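PDB 1Z4E: transcriptional regulator from Bacillus halodurans, which probably transfers acyl groups, as a member of the GNAT acyltransferase family. Local coordinates for residues A[18-23]-A[32-37]; A[47-50]-A[54-57]. One frame throughout, in Å; residues are numbered along the deposited sequence.

In the fold
Both contacts tie a helix to the chain segment that follows it in the first half of this GNAT fold, and both reach the second subunit, yet their chemistry follows their place. Contact 1 (18-23 with 32-37) is partly buried: helix 15-24 receives a returning loop through an aromatic pair and aliphatic packing, while the polar ends turn to other partners. Contact 2 (47-50 with 54-57) is buried, joining helix 40-51 to strand 55-62 through Ile49, with a water that bonds Asn55 and only weakly reaches the helix. Their centres lie about 18 Å apart, and they meet through packing of Met18 CE on Leu57 CD1 at 4.3 Å.

Contact 1: A[18-23]-A[32-37]; sequences MVHMLA and ERYEKP
His20 and Tyr34 form the aromatic part of this contact, a T-shaped stack in which the imidazole presents its edge to the face of the phenol ring. The centroids are 4.4 Å apart and the planes are inclined at 66°. ND1 does the closest touching, above the plane but displaced toward the rim, 3.2 Å from Tyr34 CE2. The same face also receives a CH-pi contact from His20 CB, 4.0 Å from the ring centroid, which means the histidine meets the ring from its base to its imidazole. With the bond to CB already pointing at the helix and CG anti to the backbone N (chi1 174°), the Tyr34 ring comes to lie beside His20.

Aliphatic packing completes the surroundings of that tyrosine. Val19 CG1 comes in at the ring edge, near its plane, 3.8 Å from Tyr34 CD1. At the root of the tyrosine side chain, Ala23 CB rests against Tyr34 CB at 3.4 Å, a tight approach that brings loop and helix close together. Glu32 contributes by its methylenes: CB packs on Ala23, and CG lies 3.8 Å from Leu22 CB.

The polar groups look outside the two segments. Tyr34 OH is hydrogen-bonded to Glu16, one helical turn before His20, so the ring is held at both its face and its hydroxyl. The Glu32 carboxylate has three bonds: OE1 with Tyr42 OH and with Gln81 N of the second subunit, and OE2 with Tyr80 N of that subunit.

The loop doubles back along the helix it has just left; it is the linker between the first two helices after the opening strand of the GNAT fold, shared here with the subunit interface.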
loop_
_atom_site.group_PDB
_atom_site.type_symbol
_atom_site.label_atom_id
_atom_site.label_comp_id
_atom_site.label_asym_id
_atom_site.label_seq_id
_atom_site.Cartn_x
_atom_site.Cartn_y
_atom_site.Cartn_z
ATOM N N MET A 18 4.063 9.284 -19.587
ATOM C CA MET A 18 4.231 8.703 -18.252
ATOM C C MET A 18 5.242 7.551 -18.279
ATOM O O MET A 18 6.123 7.477 -17.419
ATOM C CB MET A 18 2.887 8.211 -17.687
ATOM C CG MET A 18 1.917 9.336 -17.269
ATOM S SD MET A 18 0.485 8.753 -16.264
ATOM C CE MET A 18 -0.394 7.805 -17.462
ATOM N N VAL A 19 5.118 6.658 -19.263
ATOM C CA VAL A 19 6.040 5.526 -19.379
ATOM C C VAL A 19 7.465 6.037 -19.588
ATOM O O VAL A 19 8.409 5.513 -19.000
ATOM C CB VAL A 19 5.663 4.591 -20.558
ATOM C CG1 VAL A 19 6.695 3.462 -20.690
ATOM C CG2 VAL A 19 4.279 4.004 -20.329
ATOM N N HIS A 20 7.617 7.067 -20.415
ATOM C CA HIS A 20 8.940 7.633 -20.659
ATOM C C HIS A 20 9.545 8.152 -19.340
ATOM O O HIS A 20 10.724 7.922 -19.058
ATOM C CB HIS A 20 8.856 8.769 -21.682
ATOM C CG HIS A 20 10.194 9.255 -22.151
ATOM N ND1 HIS A 20 11.067 8.458 -22.861
ATOM C CD2 HIS A 20 10.818 10.445 -21.989
ATOM C CE1 HIS A 20 12.172 9.137 -23.117
ATOM N NE2 HIS A 20 12.047 10.345 -22.598
ATOM N N MET A 21 8.732 8.834 -18.531
ATOM C CA MET A 21 9.190 9.375 -17.249
ATOM C C MET A 21 9.620 8.228 -16.333
ATOM O O MET A 21 10.655 8.304 -15.665
ATOM C CB MET A 21 8.074 10.210 -16.591
ATOM C CG MET A 21 8.530 11.089 -15.402
ATOM S SD MET A 21 7.280 12.297 -14.814
ATOM C CE MET A 21 7.123 13.347 -16.231
ATOM N N LEU A 22 8.835 7.156 -16.307
ATOM C CA LEU A 22 9.169 6.001 -15.476
ATOM C C LEU A 22 10.506 5.381 -15.888
ATOM O O LEU A 22 11.353 5.085 -15.040
ATOM C CB LEU A 22 8.072 4.936 -15.566
ATOM C CG LEU A 22 6.716 5.270 -14.939
ATOM C CD1 LEU A 22 5.729 4.129 -15.208
ATOM C CD2 LEU A 22 6.886 5.493 -13.440
ATOM N N ALA A 23 10.694 5.201 -17.192
ATOM C CA ALA A 23 11.913 4.596 -17.721
ATOM C C ALA A 23 13.135 5.491 -17.565
ATOM O O ALA A 23 14.266 5.005 -17.529
ATOM C CB ALA A 23 11.722 4.242 -19.191
ATOM N N GLU A 32 11.866 -0.580 -15.937
ATOM C CA GLU A 32 10.878 -0.261 -16.959
ATOM C C GLU A 32 11.324 -0.593 -18.379
ATOM O O GLU A 32 12.477 -0.949 -18.621
ATOM C CB GLU A 32 10.510 1.223 -16.874
ATOM C CG GLU A 32 10.073 1.682 -15.491
ATOM C CD GLU A 32 8.860 0.925 -14.965
ATOM O OE1 GLU A 32 8.107 0.334 -15.769
ATOM O OE2 GLU A 32 8.650 0.930 -13.740
ATOM N N ARG A 33 10.394 -0.478 -19.319
ATOM C CA ARG A 33 10.693 -0.753 -20.715
ATOM C C ARG A 33 9.988 0.271 -21.589
ATOM O O ARG A 33 8.831 0.092 -21.966
ATOM C CB ARG A 33 10.230 -2.160 -21.095
ATOM C CG ARG A 33 10.599 -2.577 -22.515
ATOM C CD ARG A 33 9.910 -3.880 -22.905
ATOM N NE ARG A 33 10.107 -4.922 -21.901
ATOM C CZ ARG A 33 11.292 -5.412 -21.546
ATOM N NH1 ARG A 33 12.399 -4.955 -22.116
ATOM N NH2 ARG A 33 11.371 -6.355 -20.613
ATOM N N TYR A 34 10.681 1.357 -21.898
ATOM C CA TYR A 34 10.100 2.377 -22.750
ATOM C C TYR A 34 10.454 2.089 -24.201
ATOM O O TYR A 34 11.620 1.872 -24.533
ATOM C CB TYR A 34 10.624 3.766 -22.396
ATOM C CG TYR A 34 10.141 4.829 -23.362
ATOM C CD1 TYR A 34 8.818 5.277 -23.336
ATOM C CD2 TYR A 34 10.999 5.367 -24.322
ATOM C CE1 TYR A 34 8.363 6.240 -24.242
ATOM C CE2 TYR A 34 10.555 6.327 -25.232
ATOM C CZ TYR A 34 9.237 6.759 -25.185
ATOM O OH TYR A 34 8.800 7.714 -26.075
ATOM N N GLU A 35 9.440 2.076 -25.055
ATOM C CA GLU A 35 9.645 1.869 -26.477
ATOM C C GLU A 35 8.360 2.234 -27.214
ATOM O O GLU A 35 7.308 2.414 -26.593
ATOM C CB GLU A 35 10.066 0.421 -26.760
ATOM C CG GLU A 35 9.045 -0.646 -26.432
ATOM C CD GLU A 35 9.670 -2.034 -26.376
ATOM O OE1 GLU A 35 8.932 -3.030 -26.518
ATOM O OE2 GLU A 35 10.902 -2.128 -26.176
ATOM N N LYS A 36 8.466 2.388 -28.530
ATOM C CA LYS A 36 7.326 2.720 -29.369
ATOM C C LYS A 36 7.213 1.634 -30.430
ATOM O O LYS A 36 8.157 1.400 -31.185
ATOM C CB LYS A 36 7.534 4.070 -30.058
ATOM C CG LYS A 36 7.790 5.234 -29.126
ATOM C CD LYS A 36 8.061 6.496 -29.929
ATOM C CE LYS A 36 8.335 7.678 -29.030
ATOM N NZ LYS A 36 8.475 8.938 -29.805
ATOM N N PRO A 37 6.063 0.949 -30.499
ATOM C CA PRO A 37 4.881 1.135 -29.649
ATOM C C PRO A 37 5.125 0.754 -28.186
ATOM O O PRO A 37 6.046 0.006 -27.872
ATOM C CB PRO A 37 3.842 0.240 -30.313
ATOM C CG PRO A 37 4.687 -0.893 -30.832
ATOM C CD PRO A 37 5.850 -0.156 -31.451
#

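Contact 2: A[47-50]-A[54-57]; sequences KEIK and NNEL
Asn55 ND2 is gripped by two acceptors, a water molecule at 2.8 Å and the carbonyl oxygen of Pro76 of the second subunit, while its carbon neighbour across the contact, Ile49 CG1, lies 3.7 Å away. The water passes the link on to the helix with a weak bond to Glu48 O, 3.5 Å long. At the other end of the amide, OD1 accepts from Gln71 NE2 on strand 65-76. Bonds at both ends therefore fix which way round the amide sits, and this buried polar group is satisfied jointly by solvent, sheet and dimer partner. Asn55 CG lies anti to the backbone N (chi1 -160°), which carries the amide out to the flank of Ile49, where the two side chains cross at a slant.

Ile49 supplies the apolar half, its branches spread over Asn55 and Leu57. With CG2 anti to its backbone N, and CG1 accordingly beside that nitrogen (chi1 -68°), CG2 settles 3.5 Å from Asn55 O and CG1 runs to the amide. CG2 also touches Leu57, 4.0 Å from its CG. CD1 extends to the same leucine, meeting Leu57 CD1 at 3.8 Å, where the two side chains cross at about a right angle. The backbones are near as well: Ile49 O and Asn55 O stand 3.1 Å apart, but both are acceptors and form no bond.

Here helix 40-51 hands the chain to strand 55-62, the step from the second helix to the second strand in the GNAT fold. Strand alternation sets the sides: Asn55 and Leu57 point their CB atoms toward the helix, Glu56 away, its OE2 forming salt bridges with Arg113 and Arg117.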
loop_
_atom_site.group_PDB
_atom_site.type_symbol
_atom_site.label_atom_id
_atom_site.label_comp_id
_atom_site.label_asym_id
_atom_site.label_seq_id
_atom_site.Cartn_x
_atom_site.Cartn_y
_atom_site.Cartn_z
ATOM N N LYS A 47 -5.619 0.270 -18.058
ATOM C CA LYS A 47 -7.043 -0.040 -18.141
ATOM C C LYS A 47 -7.612 -0.508 -16.801
ATOM O O LYS A 47 -8.718 -0.121 -16.422
ATOM C CB LYS A 47 -7.296 -1.112 -19.208
ATOM C CG LYS A 47 -7.049 -0.648 -20.645
ATOM C CD LYS A 47 -7.389 -1.764 -21.640
ATOM C CE LYS A 47 -7.193 -1.323 -23.085
ATOM N NZ LYS A 47 -7.510 -2.429 -24.033
ATOM N N GLU A 48 -6.861 -1.346 -16.093
ATOM C CA GLU A 48 -7.309 -1.851 -14.795
ATOM C C GLU A 48 -7.424 -0.699 -13.798
ATOM O O GLU A 48 -8.391 -0.612 -13.042
ATOM C CB GLU A 48 -6.329 -2.899 -14.264
ATOM C CG GLU A 48 -6.218 -4.138 -15.138
ATOM C CD GLU A 48 -7.538 -4.875 -15.269
ATOM O OE1 GLU A 48 -8.072 -5.331 -14.234
ATOM O OE2 GLU A 48 -8.044 -4.993 -16.408
ATOM N N ILE A 49 -6.436 0.191 -13.815
ATOM C CA ILE A 49 -6.424 1.347 -12.926
ATOM C C ILE A 49 -7.606 2.262 -13.248
ATOM O O ILE A 49 -8.323 2.720 -12.352
ATOM C CB ILE A 49 -5.099 2.139 -13.090
ATOM C CG1 ILE A 49 -3.930 1.298 -12.559
ATOM C CG2 ILE A 49 -5.187 3.481 -12.369
ATOM C CD1 ILE A 49 -2.549 1.873 -12.871
ATOM N N LYS A 50 -7.819 2.505 -14.538
ATOM C CA LYS A 50 -8.900 3.377 -14.985
ATOM C C LYS A 50 -10.282 2.917 -14.531
ATOM O O LYS A 50 -11.090 3.730 -14.090
ATOM C CB LYS A 50 -8.887 3.496 -16.518
ATOM C CG LYS A 50 -9.946 4.434 -17.082
ATOM C CD LYS A 50 -9.944 4.436 -18.606
ATOM C CE LYS A 50 -10.941 5.447 -19.162
ATOM N NZ LYS A 50 -10.859 5.545 -20.654
ATOM N N ASN A 54 -11.129 3.862 -7.131
ATOM C CA ASN A 54 -10.299 4.072 -5.941
ATOM C C ASN A 54 -8.813 3.864 -6.210
ATOM O O ASN A 54 -8.008 3.766 -5.277
ATOM C CB ASN A 54 -10.751 3.136 -4.817
ATOM C CG ASN A 54 -12.100 3.521 -4.244
ATOM O OD1 ASN A 54 -12.882 2.661 -3.846
ATOM N ND2 ASN A 54 -12.373 4.817 -4.187
ATOM N N ASN A 55 -8.455 3.785 -7.490
ATOM C CA ASN A 55 -7.064 3.617 -7.901
ATOM C C ASN A 55 -6.882 4.653 -9.005
ATOM O O ASN A 55 -7.533 4.571 -10.041
ATOM C CB ASN A 55 -6.846 2.199 -8.439
ATOM C CG ASN A 55 -5.393 1.795 -8.436
ATOM O OD1 ASN A 55 -4.551 2.469 -7.836
ATOM N ND2 ASN A 55 -5.086 0.679 -9.091
ATOM N N GLU A 56 -6.008 5.634 -8.789
ATOM C CA GLU A 56 -5.843 6.688 -9.780
ATOM C C GLU A 56 -4.421 7.064 -10.155
ATOM O O GLU A 56 -3.491 6.976 -9.348
ATOM C CB GLU A 56 -6.541 7.960 -9.292
ATOM C CG GLU A 56 -7.929 7.733 -8.714
ATOM C CD GLU A 56 -8.538 8.997 -8.158
ATOM O OE1 GLU A 56 -7.787 9.817 -7.587
ATOM O OE2 GLU A 56 -9.771 9.167 -8.278
ATOM N N LEU A 57 -4.273 7.497 -11.402
ATOM C CA LEU A 57 -2.998 7.973 -11.910
ATOM C C LEU A 57 -3.218 9.473 -12.038
ATOM O O LEU A 57 -4.168 9.923 -12.694
ATOM C CB LEU A 57 -2.680 7.344 -13.268
ATOM C CG LEU A 57 -2.142 5.917 -13.166
ATOM C CD1 LEU A 57 -2.182 5.229 -14.528
ATOM C CD2 LEU A 57 -0.716 5.968 -12.612
HETATM O O HOH W 1 -7.294 -0.966 -9.751
#